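Local coordinates for flavoprotein (Thermotoga maritima, PDB 5V8S) that probably transfers electrons as an oxidoreductase of the flavo-diiron family, pairing a di-iron site in a metallo-beta-lactamase-like domain with an FMN-binding flavodoxin-like domain, at residues V85-H97 and L106-I120. The protein carries 1 engineered substitution. Residues are numbered along the deposited sequence; the frame is centred on the assembly and turned at random.
With FEO (mu-oxo-diiron), chain C.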
ATOM      1  N   VAL A  85      37.299   5.464 -22.919  1.00 34.64           N
ATOM      2  CA  VAL A  85      37.266   5.871 -24.317  1.00 33.49           C
ATOM      3  C   VAL A  85      37.039   7.370 -24.369  1.00 35.67           C
ATOM      4  O   VAL A  85      36.331   7.935 -23.528  1.00 35.74           O
ATOM      5  CB  VAL A  85      36.178   5.092 -25.103  1.00 31.94           C
ATOM      6  CG1 VAL A  85      34.776   5.467 -24.617  1.00 31.82           C
ATOM      7  CG2 VAL A  85      36.304   5.342 -26.588  1.00 32.38           C
ATOM      8  N   ASP A  86      37.651   8.019 -25.351  1.00 37.01           N
ATOM      9  CA  ASP A  86      37.255   9.379 -25.679  1.00 38.14           C
ATOM     10  C   ASP A  86      35.846   9.305 -26.247  1.00 36.84           C
ATOM     11  O   ASP A  86      35.653   8.685 -27.302  1.00 37.34           O
ATOM     12  CB  ASP A  86      38.217   9.957 -26.716  1.00 40.76           C
ATOM     13  CG  ASP A  86      37.997  11.446 -26.967  1.00 43.13           C
ATOM     14  OD1 ASP A  86      36.846  11.925 -26.868  1.00 43.55           O
ATOM     15  OD2 ASP A  86      38.988  12.140 -27.281  1.00 45.47           O
ATOM     16  N   PRO A  87      34.835   9.868 -25.587  1.00 35.19           N
ATOM     17  CA  PRO A  87      33.465   9.754 -26.121  1.00 35.04           C
ATOM     18  C   PRO A  87      33.345  10.190 -27.568  1.00 34.31           C
ATOM     19  O   PRO A  87      32.487   9.686 -28.305  1.00 32.84           O
ATOM     20  CB  PRO A  87      32.649  10.649 -25.177  1.00 35.37           C
ATOM     21  CG  PRO A  87      33.441  10.657 -23.900  1.00 35.49           C
ATOM     22  CD  PRO A  87      34.880  10.621 -24.324  1.00 35.29           C
ATOM     23  N   LYS A  88      34.208  11.103 -28.008  1.00 36.77           N
ATOM     24  CA  LYS A  88      34.187  11.554 -29.391  1.00 39.67           C
ATOM     25  C   LYS A  88      34.484  10.424 -30.370  1.00 37.76           C
ATOM     26  O   LYS A  88      34.171  10.549 -31.558  1.00 37.92           O
ATOM     27  CB  LYS A  88      35.208  12.673 -29.567  1.00 44.72           C
ATOM     28  CG  LYS A  88      34.839  13.936 -28.842  1.00 50.63           C
ATOM     29  CD  LYS A  88      35.760  15.076 -29.221  1.00 55.64           C
ATOM     30  CE  LYS A  88      37.173  14.834 -28.699  1.00 59.41           C
ATOM     31  NZ  LYS A  88      38.063  15.991 -28.955  1.00 61.38           N
ATOM     32  N   GLU A  89      35.075   9.329 -29.898  1.00 36.13           N
ATOM     33  CA  GLU A  89      35.370   8.168 -30.728  1.00 35.09           C
ATOM     34  C   GLU A  89      34.253   7.134 -30.703  1.00 31.81           C
ATOM     35  O   GLU A  89      34.394   6.074 -31.314  1.00 32.62           O
ATOM     36  CB  GLU A  89      36.670   7.504 -30.261  1.00 39.14           C
ATOM     37  CG  GLU A  89      37.859   8.452 -30.103  1.00 43.97           C
ATOM     38  CD  GLU A  89      38.655   8.636 -31.379  1.00 48.86           C
ATOM     39  OE1 GLU A  89      38.507   7.814 -32.313  1.00 50.41           O
ATOM     40  OE2 GLU A  89      39.444   9.607 -31.445  1.00 50.75           O
ATOM     41  N   ILE A  90      33.152   7.403 -30.002  1.00 29.88           N
ATOM     42  CA  ILE A  90      32.003   6.510 -30.072  1.00 27.93           C
ATOM     43  C   ILE A  90      31.309   6.678 -31.417  1.00 27.62           C
ATOM     44  O   ILE A  90      31.054   7.800 -31.879  1.00 28.95           O
ATOM     45  CB  ILE A  90      31.046   6.756 -28.893  1.00 27.43           C
ATOM     46  CG1 ILE A  90      31.718   6.300 -27.590  1.00 28.09           C
ATOM     47  CG2 ILE A  90      29.727   6.010 -29.109  1.00 26.89           C
ATOM     48  CD1 ILE A  90      30.966   6.701 -26.350  1.00 29.18           C
ATOM     49  N   THR A  91      30.965   5.552 -32.034  1.00 25.24           N
ATOM     50  CA  THR A  91      30.358   5.526 -33.356  1.00 25.14           C
ATOM     51  C   THR A  91      28.942   4.975 -33.358  1.00 24.48           C
ATOM     52  O   THR A  91      28.166   5.312 -34.267  1.00 25.07           O
ATOM     53  CB  THR A  91      31.200   4.673 -34.326  1.00 26.06           C
ATOM     54  OG1 THR A  91      31.379   3.357 -33.789  1.00 26.53           O
ATOM     55  CG2 THR A  91      32.582   5.312 -34.602  1.00 27.09           C
ATOM     56  N   HIS A  92      28.585   4.142 -32.379  1.00 23.74           N
ATOM     57  CA  HIS A  92      27.291   3.476 -32.331  1.00 22.19           C
ATOM     58  C   HIS A  92      26.793   3.448 -30.899  1.00 21.47           C
ATOM     59  O   HIS A  92      27.585   3.301 -29.971  1.00 22.57           O
ATOM     60  CB  HIS A  92      27.418   2.024 -32.794  1.00 21.66           C
ATOM     61  CG  HIS A  92      27.778   1.883 -34.231  1.00 22.52           C
ATOM     62  ND1 HIS A  92      29.054   2.116 -34.702  1.00 24.31           N
ATOM     63  CD2 HIS A  92      27.032   1.530 -35.303  1.00 23.27           C
ATOM     64  CE1 HIS A  92      29.073   1.920 -36.008  1.00 24.79           C
ATOM     65  NE2 HIS A  92      27.861   1.571 -36.400  1.00 24.16           N
ATOM     66  N   ILE A  93      25.480   3.597 -30.736  1.00 19.67           N
ATOM     67  CA  ILE A  93      24.808   3.337 -29.466  1.00 18.70           C
ATOM     68  C   ILE A  93      23.637   2.398 -29.731  1.00 19.64           C
ATOM     69  O   ILE A  93      22.753   2.710 -30.541  1.00 20.76           O
ATOM     70  CB  ILE A  93      24.317   4.629 -28.780  1.00 19.42           C
ATOM     71  CG1 ILE A  93      25.481   5.590 -28.529  1.00 21.16           C
ATOM     72  CG2 ILE A  93      23.633   4.286 -27.453  1.00 20.07           C
ATOM     73  CD1 ILE A  93      25.093   6.961 -28.037  1.00 21.87           C
ATOM     74  N   ILE A  94      23.624   1.255 -29.044  1.00 18.61           N
ATOM     75  CA  ILE A  94      22.536   0.285 -29.147  1.00 18.73           C
ATOM     76  C   ILE A  94      21.631   0.448 -27.938  1.00 18.58           C
ATOM     77  O   ILE A  94      22.095   0.425 -26.794  1.00 19.14           O
ATOM     78  CB  ILE A  94      23.066  -1.157 -29.236  1.00 19.37           C
ATOM     79  CG1 ILE A  94      23.873  -1.336 -30.535  1.00 20.66           C
ATOM     80  CG2 ILE A  94      21.894  -2.153 -29.185  1.00 19.47           C
ATOM     81  CD1 ILE A  94      24.508  -2.729 -30.700  1.00 21.08           C
ATOM     82  N   VAL A  95      20.352   0.639 -28.200  1.00 18.94           N
ATOM     83  CA  VAL A  95      19.341   0.826 -27.165  1.00 18.42           C
ATOM     84  C   VAL A  95      18.413  -0.384 -27.226  1.00 19.29           C
ATOM     85  O   VAL A  95      17.491  -0.444 -28.042  1.00 20.06           O
ATOM     86  CB  VAL A  95      18.585   2.144 -27.356  1.00 19.60           C
ATOM     87  CG1 VAL A  95      17.536   2.323 -26.267  1.00 20.98           C
ATOM     88  CG2 VAL A  95      19.566   3.302 -27.343  1.00 19.81           C
ATOM     89  N   ASN A  96      18.649  -1.363 -26.342  1.00 18.76           N
ATOM     90  CA  ASN A  96      17.825  -2.559 -26.316  1.00 18.56           C
ATOM     91  C   ASN A  96      16.428  -2.279 -25.753  1.00 19.21           C
ATOM     92  O   ASN A  96      15.496  -3.031 -26.045  1.00 19.06           O
ATOM     93  CB  ASN A  96      18.500  -3.616 -25.439  1.00 19.74           C
ATOM     94  CG  ASN A  96      19.722  -4.240 -26.096  1.00 21.12           C
ATOM     95  OD1 ASN A  96      19.646  -4.738 -27.223  1.00 21.93           O
ATOM     96  ND2 ASN A  96      20.866  -4.226 -25.389  1.00 22.22           N
ATOM     97  N   HIS A  97      16.271  -1.210 -24.969  1.00 18.92           N
ATOM     98  CA  HIS A  97      15.062  -0.901 -24.216  1.00 18.86           C
ATOM     99  C   HIS A  97      15.223   0.533 -23.760  1.00 18.53           C
ATOM    100  O   HIS A  97      16.315   0.937 -23.346  1.00 20.28           O
ATOM    101  CB  HIS A  97      14.995  -1.883 -23.029  1.00 19.01           C
ATOM    102  CG  HIS A  97      13.895  -1.672 -22.020  1.00 18.59           C
ATOM    103  ND1 HIS A  97      12.555  -1.517 -22.323  1.00 18.75           N
ATOM    104  CD2 HIS A  97      13.960  -1.716 -20.669  1.00 17.84           C
ATOM    105  CE1 HIS A  97      11.854  -1.431 -21.205  1.00 18.87           C
ATOM    106  NE2 HIS A  97      12.685  -1.559 -20.185  1.00 17.14           N
ATOM    107  N   LEU A 106      21.289   8.970 -21.914  1.00 22.33           N
ATOM    108  CA  LEU A 106      21.513   9.103 -23.354  1.00 21.77           C
ATOM    109  C   LEU A 106      21.609  10.552 -23.813  1.00 22.32           C
ATOM    110  O   LEU A 106      22.559  10.884 -24.549  1.00 23.90           O
ATOM    111  CB  LEU A 106      20.455   8.298 -24.124  1.00 22.39           C
ATOM    112  CG  LEU A 106      20.589   8.267 -25.652  1.00 23.79           C
ATOM    113  CD1 LEU A 106      21.953   7.738 -26.095  1.00 23.74           C
ATOM    114  CD2 LEU A 106      19.442   7.434 -26.263  1.00 24.86           C
ATOM    115  N   PRO A 107      20.703  11.462 -23.434  1.00 24.41           N
ATOM    116  CA  PRO A 107      20.850  12.843 -23.922  1.00 24.86           C
ATOM    117  C   PRO A 107      22.198  13.451 -23.584  1.00 26.20           C
ATOM    118  O   PRO A 107      22.844  14.071 -24.447  1.00 27.10           O
ATOM    119  CB  PRO A 107      19.670  13.578 -23.264  1.00 24.46           C
ATOM    120  CG  PRO A 107      18.656  12.526 -23.028  1.00 24.22           C
ATOM    121  CD  PRO A 107      19.446  11.276 -22.688  1.00 23.79           C
ATOM    122  N   ALA A 108      22.674  13.232 -22.360  1.00 26.34           N
ATOM    123  CA  ALA A 108      23.975  13.757 -21.960  1.00 26.76           C
ATOM    124  C   ALA A 108      25.095  13.098 -22.750  1.00 26.44           C
ATOM    125  O   ALA A 108      26.079  13.758 -23.132  1.00 28.66           O
ATOM    126  CB  ALA A 108      24.175  13.508 -20.468  1.00 26.87           C
ATOM    127  N   THR A 109      24.955  11.802 -23.030  1.00 26.18           N
ATOM    128  CA  THR A 109      25.968  11.098 -23.806  1.00 26.22           C
ATOM    129  C   THR A 109      26.057  11.679 -25.207  1.00 26.35           C
ATOM    130  O   THR A 109      27.154  11.925 -25.723  1.00 27.69           O
ATOM    131  CB  THR A 109      25.643   9.601 -23.850  1.00 25.63           C
ATOM    132  OG1 THR A 109      25.586   9.091 -22.515  1.00 25.78           O
ATOM    133  CG2 THR A 109      26.716   8.820 -24.622  1.00 25.81           C
ATOM    134  N   LEU A 110      24.906  11.907 -25.845  1.00 26.34           N
ATOM    135  CA  LEU A 110      24.922  12.424 -27.210  1.00 27.36           C
ATOM    136  C   LEU A 110      25.553  13.811 -27.259  1.00 29.53           C
ATOM    137  O   LEU A 110      26.306  14.131 -28.186  1.00 30.17           O
ATOM    138  CB  LEU A 110      23.500  12.443 -27.783  1.00 26.45           C
ATOM    139  CG  LEU A 110      22.809  11.089 -27.984  1.00 26.64           C
ATOM    140  CD1 LEU A 110      21.392  11.255 -28.483  1.00 27.56           C
ATOM    141  CD2 LEU A 110      23.601  10.223 -28.952  1.00 25.71           C
ATOM    142  N   LYS A 111      25.274  14.646 -26.262  1.00 31.25           N
ATOM    143  CA  LYS A 111      25.876  15.977 -26.225  1.00 35.08           C
ATOM    144  C   LYS A 111      27.386  15.895 -26.031  1.00 34.27           C
ATOM    145  O   LYS A 111      28.142  16.667 -26.637  1.00 34.45           O
ATOM    146  CB  LYS A 111      25.248  16.808 -25.106  1.00 40.22           C
ATOM    147  CG  LYS A 111      24.401  17.979 -25.599  1.00 45.90           C
ATOM    148  CD  LYS A 111      23.564  18.590 -24.474  1.00 49.31           C
ATOM    149  CE  LYS A 111      22.672  19.726 -24.977  1.00 52.05           C
ATOM    150  NZ  LYS A 111      21.750  20.227 -23.909  1.00 53.55           N
ATOM    151  N   THR A 112      27.845  14.973 -25.184  1.00 33.59           N
ATOM    152  CA  THR A 112      29.277  14.827 -24.952  1.00 33.90           C
ATOM    153  C   THR A 112      29.985  14.300 -26.195  1.00 34.51           C
ATOM    154  O   THR A 112      31.114  14.708 -26.491  1.00 35.20           O
ATOM    155  CB  THR A 112      29.515  13.905 -23.760  1.00 35.34           C
ATOM    156  OG1 THR A 112      28.822  14.421 -22.624  1.00 36.52           O
ATOM    157  CG2 THR A 112      30.986  13.823 -23.418  1.00 35.68           C
ATOM    158  N   ILE A 113      29.343  13.394 -26.934  1.00 33.50           N
ATOM    159  CA  ILE A 113      29.956  12.882 -28.157  1.00 33.22           C
ATOM    160  C   ILE A 113      30.136  14.016 -29.160  1.00 35.48           C
ATOM    161  O   ILE A 113      31.190  14.153 -29.792  1.00 35.84           O
ATOM    162  CB  ILE A 113      29.142  11.707 -28.733  1.00 31.42           C
ATOM    163  CG1 ILE A 113      29.156  10.525 -27.764  1.00 30.50           C
ATOM    164  CG2 ILE A 113      29.728  11.250 -30.069  1.00 32.06           C
ATOM    165  CD1 ILE A 113      28.192   9.417 -28.126  1.00 30.87           C
ATOM    166  N   GLY A 114      29.113  14.858 -29.310  1.00 36.69           N
ATOM    167  CA  GLY A 114      29.230  16.083 -30.081  1.00 38.24           C
ATOM    168  C   GLY A 114      29.162  15.926 -31.583  1.00 38.88           C
ATOM    169  O   GLY A 114      29.423  16.898 -32.306  1.00 40.55           O
ATOM    170  N   HIS A 115      28.831  14.740 -32.082  1.00 37.40           N
ATOM    171  CA  HIS A 115      28.634  14.527 -33.505  1.00 36.34           C
ATOM    172  C   HIS A 115      27.648  13.384 -33.674  1.00 36.27           C
ATOM    173  O   HIS A 115      27.330  12.667 -32.722  1.00 35.29           O
ATOM    174  CB  HIS A 115      29.957  14.237 -34.239  1.00 35.36           C
ATOM    175  CG  HIS A 115      30.710  13.064 -33.694  1.00 35.51           C
ATOM    176  ND1 HIS A 115      30.322  11.762 -33.919  1.00 35.80           N
ATOM    177  CD2 HIS A 115      31.830  12.997 -32.936  1.00 35.51           C
ATOM    178  CE1 HIS A 115      31.160  10.941 -33.310  1.00 36.48           C
ATOM    179  NE2 HIS A 115      32.085  11.666 -32.705  1.00 35.94           N
ATOM    180  N   ASP A 116      27.164  13.218 -34.901  1.00 37.49           N
ATOM    181  CA  ASP A 116      26.188  12.175 -35.178  1.00 39.32           C
ATOM    182  C   ASP A 116      26.764  10.809 -34.831  1.00 35.30           C
ATOM    183  O   ASP A 116      27.954  10.544 -35.029  1.00 34.84           O
ATOM    184  CB  ASP A 116      25.808  12.190 -36.657  1.00 43.55           C
ATOM    185  CG  ASP A 116      24.946  13.377 -37.034  1.00 47.96           C
ATOM    186  OD1 ASP A 116      24.520  14.132 -36.127  1.00 49.33           O
ATOM    187  OD2 ASP A 116      24.688  13.550 -38.244  1.00 49.72           O
ATOM    188  N   VAL A 117      25.906   9.940 -34.296  1.00 32.01           N
ATOM    189  CA  VAL A 117      26.229   8.532 -34.115  1.00 29.55           C
ATOM    190  C   VAL A 117      25.077   7.716 -34.683  1.00 28.01           C
ATOM    191  O   VAL A 117      23.961   8.212 -34.854  1.00 29.24           O
ATOM    192  CB  VAL A 117      26.466   8.176 -32.633  1.00 31.58           C
ATOM    193  CG1 VAL A 117      27.735   8.832 -32.124  1.00 32.66           C
ATOM    194  CG2 VAL A 117      25.298   8.620 -31.804  1.00 32.27           C
ATOM    195  N   GLU A 118      25.349   6.444 -34.966  1.00 25.76           N
ATOM    196  CA  GLU A 118      24.277   5.529 -35.336  1.00 24.21           C
ATOM    197  C   GLU A 118      23.632   4.991 -34.063  1.00 22.63           C
ATOM    198  O   GLU A 118      24.279   4.283 -33.284  1.00 23.38           O
ATOM    199  CB  GLU A 118      24.811   4.394 -36.198  1.00 25.33           C
ATOM    200  CG  GLU A 118      23.729   3.469 -36.675  1.00 26.91           C
ATOM    201  CD  GLU A 118      24.243   2.471 -37.698  1.00 28.72           C
ATOM    202  OE1 GLU A 118      24.387   2.843 -38.886  1.00 32.53           O
ATOM    203  OE2 GLU A 118      24.518   1.326 -37.308  1.00 28.18           O
ATOM    204  N   ILE A 119      22.366   5.349 -33.839  1.00 22.06           N
ATOM    205  CA  ILE A 119      21.586   4.863 -32.697  1.00 20.34           C
ATOM    206  C   ILE A 119      20.693   3.735 -33.198  1.00 22.01           C
ATOM    207  O   ILE A 119      19.878   3.937 -34.104  1.00 23.17           O
ATOM    208  CB  ILE A 119      20.746   5.993 -32.078  1.00 21.20           C
ATOM    209  CG1 ILE A 119      21.657   7.156 -31.664  1.00 22.70           C
ATOM    210  CG2 ILE A 119      19.931   5.472 -30.883  1.00 22.06           C
ATOM    211  CD1 ILE A 119      20.917   8.388 -31.108  1.00 24.83           C
ATOM    212  N   ILE A 120      20.832   2.541 -32.623  1.00 20.36           N
ATOM    213  CA  ILE A 120      20.089   1.363 -33.069  1.00 20.60           C
ATOM    214  C   ILE A 120      19.039   1.007 -32.025  1.00 19.96           C
ATOM    215  O   ILE A 120      19.353   0.882 -30.832  1.00 20.21           O
ATOM    216  CB  ILE A 120      21.031   0.174 -33.321  1.00 20.65           C
ATOM    217  CG1 ILE A 120      21.971   0.503 -34.473  1.00 21.68           C
ATOM    218  CG2 ILE A 120      20.231  -1.100 -33.605  1.00 21.87           C
ATOM    219  CD1 ILE A 120      23.114  -0.458 -34.589  1.00 21.47           C
TER
HETATM  220 FE1  FEO C 401      12.555  -1.845 -17.977  1.00 19.83          FE
HETATM  221 FE2  FEO C 401      15.661  -1.815 -16.573  1.00 21.34          FE
HETATM  222  O   FEO C 401      14.182  -1.062 -17.454  1.00 21.81           O
HETATM  223  O   HOH W   1      12.437  -2.182 -15.799  1.00 54.25           O
HETATM  224  O   HOH W   2      14.189  -2.730 -15.100  1.00 26.54           O
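I93 CD1 marks the apolar centre, meeting L110 CD2 at 3.7 Å and L106 CD1 at 3.8 Å, with the methyls of T109, I113 and V117 around it. With CG1 of I93 anti to the carbonyl carbon and the chain extended beyond it, CD1 reaches into this group on the helix-facing side of the sheet. V95 and I119 run alongside each other, while the I113 and I90 side chains cross at roughly a right angle, I113 CD1 lying 3.9 Å from I90 CG2. Strands 92-94 and 118-120 are parallel, their axes 13° apart, and helix 106-113, packed on the I93 face, runs back at 173° to strand 92-94: a beta-alpha-beta crossover within the metallo-beta-lactamase fold. I93 bonds through N to E118 O and through O to I120 N (2.8 Å); V95 N continues the pattern to I120 O. Past the strand, H97 NE2 binds one iron at 2.2 Å, together with E99, H163, D180, a water and the bridging oxo. On the other face, E118 OE2 lies in the H92 ring plane at its edge, 3.2 Å from H92 CD2, carboxylate and ring nearly perpendicular. At the exposed edge, H115 NE2 donates almost straight to K88 O (2.6 Å), while ND1 donates to D116 O, so two bonds fix the ring's rotation.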